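Local coordinates for protein ATP-dependent DNA helicase uvsW (Enterobacteria phage T4, PDB 2OCA) that couples ATP hydrolysis to 3'-5' unwinding of duplex DNA and catalyses branch migration during recombination-dependent repair and replication of phage DNA, at residues K298-F303 against I448-D453; E309-L314 against D456-K461; E321-I326 against N475-H480; K346-F351 against L417-L422. The protein carries 1 engineered substitution. All blocks are in the same frame, centred on the assembly; numbering follows the deposited sequence.

Interaction 1: K298-F303 against I448-D453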
loop_
_atom_site.group_PDB
_atom_site.type_symbol
_atom_site.label_atom_id
_atom_site.label_comp_id
_atom_site.label_asym_id
_atom_site.label_seq_id
_atom_site.Cartn_x
_atom_site.Cartn_y
_atom_site.Cartn_z
ATOM N N LYS A 298 13.695 -0.636 -1.954
ATOM C CA LYS A 298 12.419 -1.172 -2.403
ATOM C C LYS A 298 12.824 -2.138 -3.509
ATOM O O LYS A 298 13.476 -1.732 -4.466
ATOM C CB LYS A 298 11.548 -0.053 -2.974
ATOM C CG LYS A 298 10.080 -0.412 -3.176
ATOM C CD LYS A 298 9.880 -1.585 -4.134
ATOM C CE LYS A 298 8.391 -1.938 -4.314
ATOM N NZ LYS A 298 7.646 -0.990 -5.209
ATOM N N ILE A 299 12.459 -3.410 -3.378
ATOM C CA ILE A 299 12.821 -4.404 -4.389
ATOM C C ILE A 299 11.655 -4.826 -5.277
ATOM O O ILE A 299 10.583 -5.159 -4.789
ATOM C CB ILE A 299 13.394 -5.676 -3.737
ATOM C CG1 ILE A 299 14.599 -5.320 -2.863
ATOM C CG2 ILE A 299 13.805 -6.670 -4.809
ATOM C CD1 ILE A 299 15.069 -6.464 -1.999
ATOM N N ASN A 300 11.881 -4.824 -6.584
ATOM C CA ASN A 300 10.867 -5.219 -7.556
ATOM C C ASN A 300 11.326 -6.440 -8.342
ATOM O O ASN A 300 12.123 -6.319 -9.276
ATOM C CB ASN A 300 10.607 -4.080 -8.540
ATOM C CG ASN A 300 9.525 -3.145 -8.073
ATOM O OD1 ASN A 300 9.422 -2.845 -6.886
ATOM N ND2 ASN A 300 8.713 -2.665 -9.008
ATOM N N SER A 301 10.835 -7.616 -7.966
ATOM C CA SER A 301 11.206 -8.831 -8.684
ATOM C C SER A 301 10.354 -8.967 -9.937
ATOM O O SER A 301 9.149 -9.194 -9.859
ATOM C CB SER A 301 11.017 -10.061 -7.799
ATOM O OG SER A 301 12.074 -10.164 -6.865
ATOM N N ILE A 302 10.978 -8.816 -11.096
ATOM C CA ILE A 302 10.246 -8.931 -12.341
ATOM C C ILE A 302 10.494 -10.269 -13.025
ATOM O O ILE A 302 11.618 -10.603 -13.394
ATOM C CB ILE A 302 10.624 -7.809 -13.315
ATOM C CG1 ILE A 302 10.483 -6.455 -12.622
ATOM C CG2 ILE A 302 9.730 -7.875 -14.555
ATOM C CD1 ILE A 302 9.126 -6.221 -12.004
ATOM N N PHE A 303 9.428 -11.037 -13.179
ATOM C CA PHE A 303 9.508 -12.325 -13.840
ATOM C C PHE A 303 9.294 -12.110 -15.329
ATOM O O PHE A 303 8.177 -11.862 -15.781
ATOM C CB PHE A 303 8.441 -13.263 -13.292
ATOM C CG PHE A 303 8.857 -13.998 -12.063
ATOM C CD1 PHE A 303 9.580 -15.180 -12.156
ATOM C CD2 PHE A 303 8.505 -13.530 -10.807
ATOM C CE1 PHE A 303 9.937 -15.891 -11.019
ATOM C CE2 PHE A 303 8.863 -14.240 -9.655
ATOM C CZ PHE A 303 9.581 -15.424 -9.770
ATOM N N ILE A 448 15.429 5.905 -0.787
ATOM C CA ILE A 448 14.190 5.171 -1.043
ATOM C C ILE A 448 14.181 4.816 -2.522
ATOM O O ILE A 448 13.211 5.053 -3.244
ATOM C CB ILE A 448 12.937 6.014 -0.706
ATOM C CG1 ILE A 448 12.975 6.424 0.767
ATOM N N ALA A 449 15.303 4.258 -2.966
ATOM C CA ALA A 449 15.452 3.842 -4.343
ATOM C C ALA A 449 14.883 2.435 -4.480
ATOM O O ALA A 449 14.889 1.648 -3.530
ATOM C CB ALA A 449 16.922 3.857 -4.730
ATOM N N THR A 450 14.377 2.128 -5.663
ATOM C CA THR A 450 13.833 0.809 -5.919
ATOM C C THR A 450 14.769 0.038 -6.858
ATOM O O THR A 450 15.227 0.565 -7.880
ATOM C CB THR A 450 12.420 0.900 -6.530
ATOM O OG1 THR A 450 12.284 -0.065 -7.581
ATOM C CG2 THR A 450 12.165 2.292 -7.072
ATOM N N VAL A 451 15.065 -1.205 -6.482
ATOM C CA VAL A 451 15.936 -2.075 -7.258
ATOM C C VAL A 451 15.120 -3.054 -8.082
ATOM O O VAL A 451 14.318 -3.809 -7.548
ATOM C CB VAL A 451 16.858 -2.891 -6.343
ATOM C CG1 VAL A 451 17.671 -3.871 -7.164
ATOM C CG2 VAL A 451 17.755 -1.962 -5.564
ATOM N N TRP A 452 15.334 -3.052 -9.386
ATOM C CA TRP A 452 14.614 -3.967 -10.253
ATOM C C TRP A 452 15.403 -5.240 -10.472
ATOM O O TRP A 452 16.361 -5.259 -11.236
ATOM C CB TRP A 452 14.332 -3.302 -11.585
ATOM C CG TRP A 452 13.555 -2.060 -11.407
ATOM C CD1 TRP A 452 14.020 -0.857 -10.953
ATOM C CD2 TRP A 452 12.162 -1.886 -11.656
ATOM N NE1 TRP A 452 13.000 0.057 -10.911
ATOM C CE2 TRP A 452 11.845 -0.547 -11.338
ATOM C CE3 TRP A 452 11.144 -2.735 -12.116
ATOM C CZ2 TRP A 452 10.555 -0.031 -11.469
ATOM C CZ3 TRP A 452 9.866 -2.230 -12.244
ATOM C CH2 TRP A 452 9.581 -0.884 -11.921
ATOM N N ASP A 453 14.998 -6.300 -9.784
ATOM C CA ASP A 453 15.658 -7.586 -9.909
ATOM C C ASP A 453 14.984 -8.393 -11.024
ATOM O O ASP A 453 13.880 -8.902 -10.852
ATOM C CB ASP A 453 15.586 -8.336 -8.571
ATOM C CG ASP A 453 16.157 -9.740 -8.657
ATOM O OD1 ASP A 453 16.904 -10.012 -9.627
ATOM O OD2 ASP A 453 15.864 -10.565 -7.755
#
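The indole of Trp452 carries Asn300 over one face, has Thr450 OG1 above the rim of that same face, and meets Ile302 at its edge. All four residues belong to strands 298-305 and 450-457, parallel neighbours in the RecA-like sheet of the C-terminal helicase domain, whose segments 298-303 and 450-453 run 21° apart. Asn300 CB makes a CH-pi contact, 4.2 Å from the centroid of the Trp452 six-membered ring, and its amide is turned 62° from the indole plane. Ile302 CG1 approaches near the ring plane, 3.8 Å from Trp452 CE3. The indole takes up this place with CG opposite the carbonyl carbon (chi1 -58°), and its NE1 is hydrogen-bonded to His419 on strand 417-422. Ile299, Val451, Ser301 and Asp453 line the other face of the sheet. There Leu433 of helix 431-440 covers Ile299 and Val451, while the carboxylate of Asp453 forms a salt bridge with Arg484 and a hydrogen bond with Tyr488. Backbone bonds join the strands from Lys298 N to Ala449 O (3.0 Å) as far as Ile302 N to Asp453 O (2.9 Å). Between them, Asn300 N reaches Val451 O at 2.8 Å in a nearly straight bond.

Interaction 2: E309-L314 against D456-K461. Unlike the reference sequence in segment 456-461: Asp457 (reference Ser).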
loop_
_atom_site.group_PDB
_atom_site.type_symbol
_atom_site.label_atom_id
_atom_site.label_comp_id
_atom_site.label_asym_id
_atom_site.label_seq_id
_atom_site.Cartn_x
_atom_site.Cartn_y
_atom_site.Cartn_z
ATOM N N GLU A 309 8.473 -22.036 -26.779
ATOM C CA GLU A 309 9.383 -22.733 -27.679
ATOM C C GLU A 309 10.848 -22.474 -27.328
ATOM O O GLU A 309 11.696 -23.363 -27.465
ATOM C CB GLU A 309 9.116 -22.334 -29.128
ATOM C CG GLU A 309 9.794 -23.262 -30.125
ATOM C CD GLU A 309 9.654 -22.781 -31.561
ATOM O OE1 GLU A 309 8.498 -22.678 -32.040
ATOM O OE2 GLU A 309 10.700 -22.507 -32.203
ATOM N N PHE A 310 11.139 -21.252 -26.887
ATOM C CA PHE A 310 12.488 -20.868 -26.485
ATOM C C PHE A 310 12.842 -21.729 -25.274
ATOM O O PHE A 310 13.959 -22.223 -25.121
ATOM C CB PHE A 310 12.508 -19.393 -26.083
ATOM C CG PHE A 310 13.799 -18.955 -25.456
ATOM C CD1 PHE A 310 14.889 -18.609 -26.246
ATOM C CD2 PHE A 310 13.940 -18.937 -24.070
ATOM C CE1 PHE A 310 16.097 -18.255 -25.663
ATOM C CE2 PHE A 310 15.144 -18.585 -23.479
ATOM C CZ PHE A 310 16.222 -18.245 -24.275
ATOM N N THR A 311 11.845 -21.882 -24.418
ATOM C CA THR A 311 11.915 -22.669 -23.205
ATOM C C THR A 311 12.379 -24.103 -23.444
ATOM O O THR A 311 13.226 -24.627 -22.728
ATOM C CB THR A 311 10.528 -22.680 -22.573
ATOM O OG1 THR A 311 10.387 -21.519 -21.746
ATOM C CG2 THR A 311 10.292 -23.930 -21.787
ATOM N N THR A 312 11.813 -24.731 -24.466
ATOM C CA THR A 312 12.127 -26.110 -24.801
ATOM C C THR A 312 13.494 -26.299 -25.430
ATOM O O THR A 312 14.110 -27.360 -25.278
ATOM C CB THR A 312 11.030 -26.684 -25.714
ATOM O OG1 THR A 312 9.848 -26.891 -24.934
ATOM C CG2 THR A 312 11.446 -28.007 -26.309
ATOM N N LYS A 313 13.980 -25.276 -26.126
ATOM C CA LYS A 313 15.289 -25.365 -26.763
ATOM C C LYS A 313 16.424 -25.113 -25.766
ATOM O O LYS A 313 17.520 -25.666 -25.897
ATOM C CB LYS A 313 15.375 -24.370 -27.927
ATOM C CG LYS A 313 14.343 -24.637 -29.017
ATOM C CD LYS A 313 14.923 -24.491 -30.424
ATOM C CE LYS A 313 15.081 -23.028 -30.849
ATOM N NZ LYS A 313 13.769 -22.322 -30.980
ATOM N N LEU A 314 16.144 -24.295 -24.757
ATOM C CA LEU A 314 17.129 -23.961 -23.743
ATOM C C LEU A 314 17.427 -25.121 -22.788
ATOM O O LEU A 314 18.562 -25.286 -22.324
ATOM C CB LEU A 314 16.650 -22.752 -22.945
ATOM C CG LEU A 314 17.713 -22.167 -22.016
ATOM C CD1 LEU A 314 18.853 -21.625 -22.847
ATOM C CD2 LEU A 314 17.116 -21.074 -21.158
ATOM N N ASP A 456 14.869 -14.146 -15.277
ATOM C CA ASP A 456 14.555 -14.643 -16.607
ATOM C C ASP A 456 13.856 -15.980 -16.465
ATOM O O ASP A 456 14.492 -16.994 -16.186
ATOM C CB ASP A 456 15.842 -14.773 -17.425
ATOM C CG ASP A 456 16.475 -13.418 -17.713
ATOM O OD1 ASP A 456 15.924 -12.668 -18.544
ATOM O OD2 ASP A 456 17.511 -13.087 -17.099
ATOM N N ASP A 457 12.535 -15.962 -16.643
ATOM C CA ASP A 457 11.710 -17.161 -16.516
ATOM C C ASP A 457 11.571 -17.911 -17.827
ATOM O O ASP A 457 10.727 -17.572 -18.657
ATOM C CB ASP A 457 10.313 -16.793 -16.011
ATOM C CG ASP A 457 9.417 -18.006 -15.822
ATOM O OD1 ASP A 457 9.786 -19.106 -16.296
ATOM O OD2 ASP A 457 8.336 -17.857 -15.205
ATOM N N ALA A 458 12.401 -18.931 -18.006
ATOM C CA ALA A 458 12.362 -19.751 -19.202
ATOM C C ALA A 458 12.079 -21.183 -18.760
ATOM O O ALA A 458 12.614 -22.142 -19.322
ATOM C CB ALA A 458 13.691 -19.671 -19.941
ATOM N N GLY A 459 11.234 -21.317 -17.739
ATOM C CA GLY A 459 10.893 -22.632 -17.226
ATOM C C GLY A 459 10.018 -23.397 -18.198
ATOM O O GLY A 459 9.277 -22.791 -18.960
ATOM N N VAL A 460 10.094 -24.723 -18.172
ATOM C CA VAL A 460 9.305 -25.551 -19.080
ATOM C C VAL A 460 7.991 -26.019 -18.469
ATOM O O VAL A 460 7.979 -26.688 -17.431
ATOM C CB VAL A 460 10.101 -26.802 -19.529
ATOM C CG1 VAL A 460 9.288 -27.604 -20.532
ATOM C CG2 VAL A 460 11.431 -26.391 -20.141
ATOM N N LYS A 461 6.885 -25.672 -19.124
ATOM C CA LYS A 461 5.560 -26.072 -18.651
ATOM C C LYS A 461 5.401 -27.572 -18.803
ATOM O O LYS A 461 5.995 -28.189 -19.679
ATOM C CB LYS A 461 4.459 -25.383 -19.454
ATOM C CG LYS A 461 4.329 -23.890 -19.214
ATOM C CD LYS A 461 3.319 -23.283 -20.168
ATOM C CE LYS A 461 3.322 -21.767 -20.088
ATOM N NZ LYS A 461 2.610 -21.127 -21.237
HETATM O O HOH W 1 14.327 -23.929 -20.324
#
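Thr311 of helix 308-314 supplies the direct polar link to the chain leaving strand 450-457: its OG1 donates to Gly459 O at 3.3 Å, arriving well above the carbonyl plane (58° out of it). The hydroxyl faces the loop because it stands beside the backbone N of Thr311, opposite the carbonyl carbon (chi1 -86°). A water adds a second link, donating to both segments; its oxygen is 2.7 Å from Thr311 O and 2.7 Å from Ala458 O. The apolar contacts gather round Ala458. Its CB sits at the edge of the Phe310 ring, 4.0 Å from CE2, and also meets Leu314 CD2 at 3.9 Å, while Val460 lies against Thr311 with the fine geometry doubtful. Phe310 and Leu314 also pack on helix 319-327, on Ile326 and on Glu322 and Ile325 respectively, and Lys461 forms a salt bridge with Asp308 at the helix start. Within the loop, Asp457, a residue that differs from the reference Ser, accepts from Gly459 N at 3.0 Å with its OD1 and binds Tyr471 with its OD2. The bond from Gly459 N to Asp457 OD1 makes an Asx turn, here placed where a parallel strand of a RecA-like domain gives way to the following loop.

Interaction 3: E321-I326 against N475-H480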
loop_
_atom_site.group_PDB
_atom_site.type_symbol
_atom_site.label_atom_id
_atom_site.label_comp_id
_atom_site.label_asym_id
_atom_site.label_seq_id
_atom_site.Cartn_x
_atom_site.Cartn_y
_atom_site.Cartn_z
ATOM N N GLU A 321 26.420 -21.504 -20.329
ATOM C CA GLU A 321 25.834 -21.356 -21.654
ATOM C C GLU A 321 24.593 -20.479 -21.583
ATOM O O GLU A 321 24.436 -19.557 -22.378
ATOM C CB GLU A 321 25.479 -22.728 -22.247
ATOM C CG GLU A 321 26.684 -23.635 -22.459
ATOM C CD GLU A 321 26.321 -25.041 -22.930
ATOM O OE1 GLU A 321 25.363 -25.641 -22.382
ATOM O OE2 GLU A 321 27.012 -25.552 -23.839
ATOM N N GLU A 322 23.727 -20.762 -20.614
ATOM C CA GLU A 322 22.487 -20.016 -20.445
ATOM C C GLU A 322 22.723 -18.515 -20.293
ATOM O O GLU A 322 21.998 -17.713 -20.879
ATOM C CB GLU A 322 21.709 -20.551 -19.235
ATOM C CG GLU A 322 20.279 -20.033 -19.146
ATOM C CD GLU A 322 19.559 -20.487 -17.887
ATOM O OE1 GLU A 322 19.686 -21.684 -17.533
ATOM O OE2 GLU A 322 18.854 -19.656 -17.264
ATOM N N ILE A 323 23.721 -18.131 -19.499
ATOM C CA ILE A 323 24.021 -16.709 -19.321
ATOM C C ILE A 323 24.447 -16.076 -20.652
ATOM O O ILE A 323 24.043 -14.958 -20.982
ATOM C CB ILE A 323 25.139 -16.487 -18.262
ATOM C CG1 ILE A 323 24.559 -16.611 -16.854
ATOM C CG2 ILE A 323 25.733 -15.102 -18.398
ATOM C CD1 ILE A 323 25.600 -16.473 -15.754
ATOM N N LYS A 324 25.270 -16.795 -21.408
ATOM C CA LYS A 324 25.721 -16.300 -22.696
ATOM C C LYS A 324 24.525 -16.026 -23.594
ATOM O O LYS A 324 24.411 -14.941 -24.168
ATOM C CB LYS A 324 26.639 -17.314 -23.384
ATOM C CG LYS A 324 28.105 -17.256 -22.975
ATOM C CD LYS A 324 28.942 -18.171 -23.883
ATOM N N ILE A 325 23.645 -17.018 -23.705
ATOM C CA ILE A 325 22.446 -16.937 -24.540
ATOM C C ILE A 325 21.445 -15.842 -24.163
ATOM O O ILE A 325 21.013 -15.062 -25.014
ATOM C CB ILE A 325 21.696 -18.287 -24.543
ATOM C CG1 ILE A 325 22.565 -19.360 -25.196
ATOM C CG2 ILE A 325 20.377 -18.155 -25.288
ATOM C CD1 ILE A 325 22.118 -20.766 -24.889
ATOM N N ILE A 326 21.067 -15.799 -22.892
ATOM C CA ILE A 326 20.108 -14.810 -22.416
ATOM C C ILE A 326 20.671 -13.404 -22.543
ATOM O O ILE A 326 20.077 -12.545 -23.183
ATOM C CB ILE A 326 19.737 -15.063 -20.934
ATOM C CG1 ILE A 326 19.094 -16.450 -20.775
ATOM C CG2 ILE A 326 18.792 -13.974 -20.436
ATOM C CD1 ILE A 326 17.745 -16.591 -21.416
ATOM N N ASN A 475 15.182 -23.217 -15.707
ATOM C CA ASN A 475 16.448 -22.813 -16.294
ATOM C C ASN A 475 17.171 -22.257 -15.069
ATOM O O ASN A 475 16.534 -22.020 -14.042
ATOM C CB ASN A 475 16.247 -21.740 -17.377
ATOM C CG ASN A 475 15.372 -20.584 -16.919
ATOM O OD1 ASN A 475 14.207 -20.772 -16.580
ATOM N ND2 ASN A 475 15.930 -19.385 -16.914
ATOM N N TYR A 476 18.477 -22.055 -15.149
ATOM C CA TYR A 476 19.217 -21.571 -13.985
ATOM C C TYR A 476 18.833 -20.198 -13.446
ATOM O O TYR A 476 18.702 -20.019 -12.230
ATOM C CB TYR A 476 20.716 -21.610 -14.272
ATOM C CG TYR A 476 21.256 -23.009 -14.307
ATOM C CD1 TYR A 476 21.522 -23.695 -13.130
ATOM C CD2 TYR A 476 21.448 -23.674 -15.516
ATOM C CE1 TYR A 476 21.961 -25.007 -13.146
ATOM C CE2 TYR A 476 21.889 -24.987 -15.542
ATOM C CZ TYR A 476 22.144 -25.647 -14.349
ATOM O OH TYR A 476 22.600 -26.944 -14.358
ATOM N N LEU A 477 18.647 -19.233 -14.339
ATOM C CA LEU A 477 18.304 -17.894 -13.904
ATOM C C LEU A 477 16.989 -17.849 -13.144
ATOM O O LEU A 477 16.769 -16.942 -12.337
ATOM C CB LEU A 477 18.278 -16.937 -15.100
ATOM C CG LEU A 477 19.622 -16.849 -15.844
ATOM C CD1 LEU A 477 19.589 -15.749 -16.879
ATOM C CD2 LEU A 477 20.724 -16.593 -14.849
ATOM N N LEU A 478 16.118 -18.828 -13.382
ATOM C CA LEU A 478 14.849 -18.857 -12.673
ATOM C C LEU A 478 15.068 -19.416 -11.269
ATOM O O LEU A 478 14.540 -18.864 -10.296
ATOM C CB LEU A 478 13.818 -19.694 -13.439
ATOM C CG LEU A 478 12.391 -19.802 -12.869
ATOM C CD1 LEU A 478 11.723 -18.439 -12.755
ATOM C CD2 LEU A 478 11.582 -20.708 -13.775
ATOM N N LYS A 479 15.847 -20.498 -11.161
ATOM C CA LYS A 479 16.149 -21.100 -9.850
ATOM C C LYS A 479 16.753 -20.043 -8.946
ATOM O O LYS A 479 16.352 -19.884 -7.801
ATOM C CB LYS A 479 17.150 -22.249 -9.968
ATOM C CG LYS A 479 16.550 -23.561 -10.444
ATOM C CD LYS A 479 17.336 -24.782 -9.933
ATOM C CE LYS A 479 18.675 -24.969 -10.633
ATOM N NZ LYS A 479 18.464 -25.241 -12.075
ATOM N N HIS A 480 17.719 -19.317 -9.491
ATOM C CA HIS A 480 18.399 -18.253 -8.775
ATOM C C HIS A 480 17.429 -17.162 -8.323
ATOM O O HIS A 480 17.458 -16.736 -7.166
ATOM C CB HIS A 480 19.494 -17.656 -9.669
ATOM C CG HIS A 480 20.653 -18.579 -9.898
ATOM N ND1 HIS A 480 21.634 -18.328 -10.837
ATOM C CD2 HIS A 480 20.994 -19.750 -9.307
ATOM C CE1 HIS A 480 22.523 -19.303 -10.811
ATOM N NE2 HIS A 480 22.158 -20.179 -9.892
#
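The carboxylate of Glu322 takes three hydrogen bonds at the start of helix 476-490. Its OE1 accepts from Tyr476 N at 2.7 Å through the syn lone pair. OE2 is gripped twice, by Leu477 N at 3.0 Å in an almost straight bond and by Asn475 ND2, also at 3.0 Å. These two donors come from opposite faces of the carboxylate plane, Leu477 N on the syn side and Asn475 ND2 from 44° above the carboxylate plane, which should fix the rotation of the group. Glu322 reaches across with CG opposite its own backbone N (chi1 -168°) and an extended chain beyond. The positive end of the helix dipole would favour the charged carboxylate at this buried place. Asn475 occupies the N-cap position, and its amide also ties the helix start to the end of strand 450-457: OD1 accepts from Ala458 N, and ND2 donates to Asp456 O. Around this polar centre the Tyr476 ring presents its edge to Glu322, with CD2 3.3 Å from OE1. Farther out, Leu477 and Ile326 lie alongside, pointing opposite ways, with Leu477 CD1 4.0 Å from Ile326 CG1, while Ile323 CG1 touches Leu477 CD2 at 4.3 Å. The short helical segments run nearly perpendicular (100°), their axes 11.0 Å apart, and Leu314 of helix 308-314 packs on both Glu322 and Asn475. The arrangement is that of a helix N terminus whose first amides are capped by an acidic side chain from another helix, the amide of the N-cap Asn475 being engaged with Glu322, Ala458 and Asp456.

Interaction 4: K346-F351 against L417-L422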
loop_
_atom_site.group_PDB
_atom_site.type_symbol
_atom_site.label_atom_id
_atom_site.label_comp_id
_atom_site.label_asym_id
_atom_site.label_seq_id
_atom_site.Cartn_x
_atom_site.Cartn_y
_atom_site.Cartn_z
ATOM N N LYS A 346 9.779 9.748 -16.275
ATOM C CA LYS A 346 9.075 10.198 -15.074
ATOM C C LYS A 346 9.988 11.162 -14.320
ATOM O O LYS A 346 9.860 11.344 -13.110
ATOM C CB LYS A 346 8.734 9.017 -14.156
ATOM C CG LYS A 346 7.823 7.959 -14.774
ATOM C CD LYS A 346 7.243 7.017 -13.711
ATOM C CE LYS A 346 8.332 6.298 -12.923
ATOM N NZ LYS A 346 7.787 5.395 -11.866
ATOM N N ASP A 347 10.918 11.768 -15.050
ATOM C CA ASP A 347 11.864 12.708 -14.468
ATOM C C ASP A 347 12.585 12.074 -13.294
ATOM O O ASP A 347 12.785 12.703 -12.259
ATOM C CB ASP A 347 11.141 13.979 -14.023
ATOM C CG ASP A 347 10.428 14.674 -15.173
ATOM O OD1 ASP A 347 11.109 15.071 -16.144
ATOM O OD2 ASP A 347 9.187 14.815 -15.110
ATOM N N GLU A 348 12.964 10.814 -13.463
ATOM C CA GLU A 348 13.680 10.080 -12.430
ATOM C C GLU A 348 14.948 9.479 -13.009
ATOM O O GLU A 348 15.021 9.200 -14.202
ATOM C CB GLU A 348 12.796 8.980 -11.849
ATOM C CG GLU A 348 11.677 9.517 -10.981
ATOM C CD GLU A 348 10.815 8.420 -10.390
ATOM O OE1 GLU A 348 10.149 7.700 -11.167
ATOM O OE2 GLU A 348 10.803 8.279 -9.147
ATOM N N ASN A 349 15.946 9.281 -12.159
ATOM C CA ASN A 349 17.223 8.737 -12.592
ATOM C C ASN A 349 17.339 7.235 -12.367
ATOM O O ASN A 349 16.979 6.721 -11.307
ATOM C CB ASN A 349 18.358 9.463 -11.870
ATOM C CG ASN A 349 18.213 10.972 -11.934
ATOM O OD1 ASN A 349 18.031 11.548 -13.011
ATOM N ND2 ASN A 349 18.294 11.622 -10.776
ATOM N N ALA A 350 17.858 6.542 -13.377
ATOM C CA ALA A 350 18.030 5.094 -13.326
ATOM C C ALA A 350 19.466 4.657 -13.603
ATOM O O ALA A 350 20.186 5.279 -14.376
ATOM C CB ALA A 350 17.080 4.423 -14.321
ATOM N N PHE A 351 19.855 3.564 -12.961
ATOM C CA PHE A 351 21.177 2.962 -13.092
ATOM C C PHE A 351 20.976 1.578 -13.709
ATOM O O PHE A 351 20.288 0.738 -13.133
ATOM C CB PHE A 351 21.785 2.771 -11.706
ATOM C CG PHE A 351 23.023 3.570 -11.452
ATOM C CD1 PHE A 351 23.080 4.923 -11.769
ATOM C CD2 PHE A 351 24.115 2.983 -10.813
ATOM C CE1 PHE A 351 24.210 5.684 -11.447
ATOM C CE2 PHE A 351 25.245 3.726 -10.488
ATOM C CZ PHE A 351 25.295 5.083 -10.804
ATOM N N LEU A 417 19.714 8.946 -7.016
ATOM C CA LEU A 417 19.429 7.647 -7.613
ATOM C C LEU A 417 18.080 7.058 -7.205
ATOM O O LEU A 417 17.903 6.615 -6.071
ATOM C CB LEU A 417 20.545 6.658 -7.288
ATOM C CG LEU A 417 20.641 5.540 -8.328
ATOM C CD1 LEU A 417 20.727 6.151 -9.722
ATOM C CD2 LEU A 417 21.850 4.667 -8.042
ATOM N N HIS A 418 17.141 7.044 -8.148
ATOM C CA HIS A 418 15.794 6.525 -7.915
ATOM C C HIS A 418 15.661 5.045 -8.261
ATOM O O HIS A 418 14.936 4.309 -7.594
ATOM C CB HIS A 418 14.773 7.308 -8.748
ATOM C CG HIS A 418 14.931 8.792 -8.656
ATOM N ND1 HIS A 418 14.814 9.483 -7.468
ATOM C CD2 HIS A 418 15.236 9.716 -9.598
ATOM C CE1 HIS A 418 15.045 10.766 -7.683
ATOM N NE2 HIS A 418 15.304 10.934 -8.969
ATOM N N HIS A 419 16.359 4.612 -9.306
ATOM C CA HIS A 419 16.275 3.226 -9.738
ATOM C C HIS A 419 17.598 2.562 -10.079
ATOM O O HIS A 419 18.531 3.201 -10.559
ATOM C CB HIS A 419 15.364 3.136 -10.951
ATOM C CG HIS A 419 14.018 3.746 -10.732
ATOM N ND1 HIS A 419 12.974 3.060 -10.153
ATOM C CD2 HIS A 419 13.550 4.987 -11.003
ATOM C CE1 HIS A 419 11.919 3.849 -10.078
ATOM N NE2 HIS A 419 12.242 5.025 -10.587
ATOM N N VAL A 420 17.664 1.264 -9.815
ATOM C CA VAL A 420 18.836 0.456 -10.124
ATOM C C VAL A 420 18.279 -0.798 -10.795
ATOM O O VAL A 420 17.547 -1.572 -10.182
ATOM C CB VAL A 420 19.622 0.070 -8.849
ATOM C CG1 VAL A 420 20.803 -0.810 -9.208
ATOM C CG2 VAL A 420 20.112 1.322 -8.151
ATOM N N VAL A 421 18.606 -0.972 -12.069
ATOM C CA VAL A 421 18.138 -2.118 -12.841
ATOM C C VAL A 421 19.243 -3.143 -13.023
ATOM O O VAL A 421 20.198 -2.898 -13.751
ATOM C CB VAL A 421 17.660 -1.679 -14.239
ATOM C CG1 VAL A 421 17.075 -2.860 -14.985
ATOM C CG2 VAL A 421 16.655 -0.551 -14.109
ATOM N N LEU A 422 19.117 -4.287 -12.363
ATOM C CA LEU A 422 20.122 -5.338 -12.489
ATOM C C LEU A 422 19.906 -6.042 -13.825
ATOM O O LEU A 422 19.068 -6.932 -13.934
ATOM C CB LEU A 422 19.982 -6.344 -11.349
ATOM C CG LEU A 422 19.941 -5.775 -9.933
ATOM C CD1 LEU A 422 19.892 -6.911 -8.918
ATOM C CD2 LEU A 422 21.168 -4.897 -9.706
#
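Leu417 turns its CG away from the backbone N (chi1 -155°) and bends at the next bond, which carries both methyl groups back to Phe351. CD2 lies over the face of the Phe351 ring, 3.9 Å from its centroid and 15° off the normal, in a CH-pi contact; CD1 packs beside it against Phe351 CD1. Glu348, with its chain extended beyond CG, passes the His418 ring, whose exact placing is doubtful. The Glu348 carboxylate ends at the edge of the His419 ring, the two planes nearly perpendicular; the bond from His419 NE2 to OE1 is weak, and the place of OE1 is uncertain. On its other nitrogen, His419 ND1 is hydrogen-bonded to Trp452 NE1. The backbones join unevenly at first: Asn349 O accepts from both His418 N (3.2 Å) and His419 N (3.0 Å), while the Asn349 amide bonds to Asn416, Gly396 and Ile399 around it. Regular pairing follows, with Phe351 N to His419 O at 2.8 Å and Val421 N to Phe351 O in an almost straight bond (173°). Phe408 of helix 405-410 packs on Phe351, and Leu440 of helix 431-440 on Leu417. Strands 349-354 and 417-422 are adjacent parallel strands within the RecA-like sheet of the C-terminal helicase domain.

In the fold
Along the chain the first segments come in the order 298-303, 309-314, 321-326 and 346-351, and the partners come as 417-422, 448-453, 456-461 and 475-480, so interactions 1, 2 and 3 interlace while interaction 4 falls wholly between their halves. Interactions 1 and 4 have centres 10 Å apart: strand 450-457 of the former is hydrogen-bonded to strand 417-422 of the latter in one seven-stranded parallel sheet. Interactions 2 and 3, also 10 Å apart, join helices 308-314 and 319-327 to the far end of strand 450-457 and the start of helix 476-490. Their centres lie 23 Å and 20 Å from that of interaction 1. The strand and two helices of 298-327 are thereby joined to the later strands and helix of one RecA-like domain.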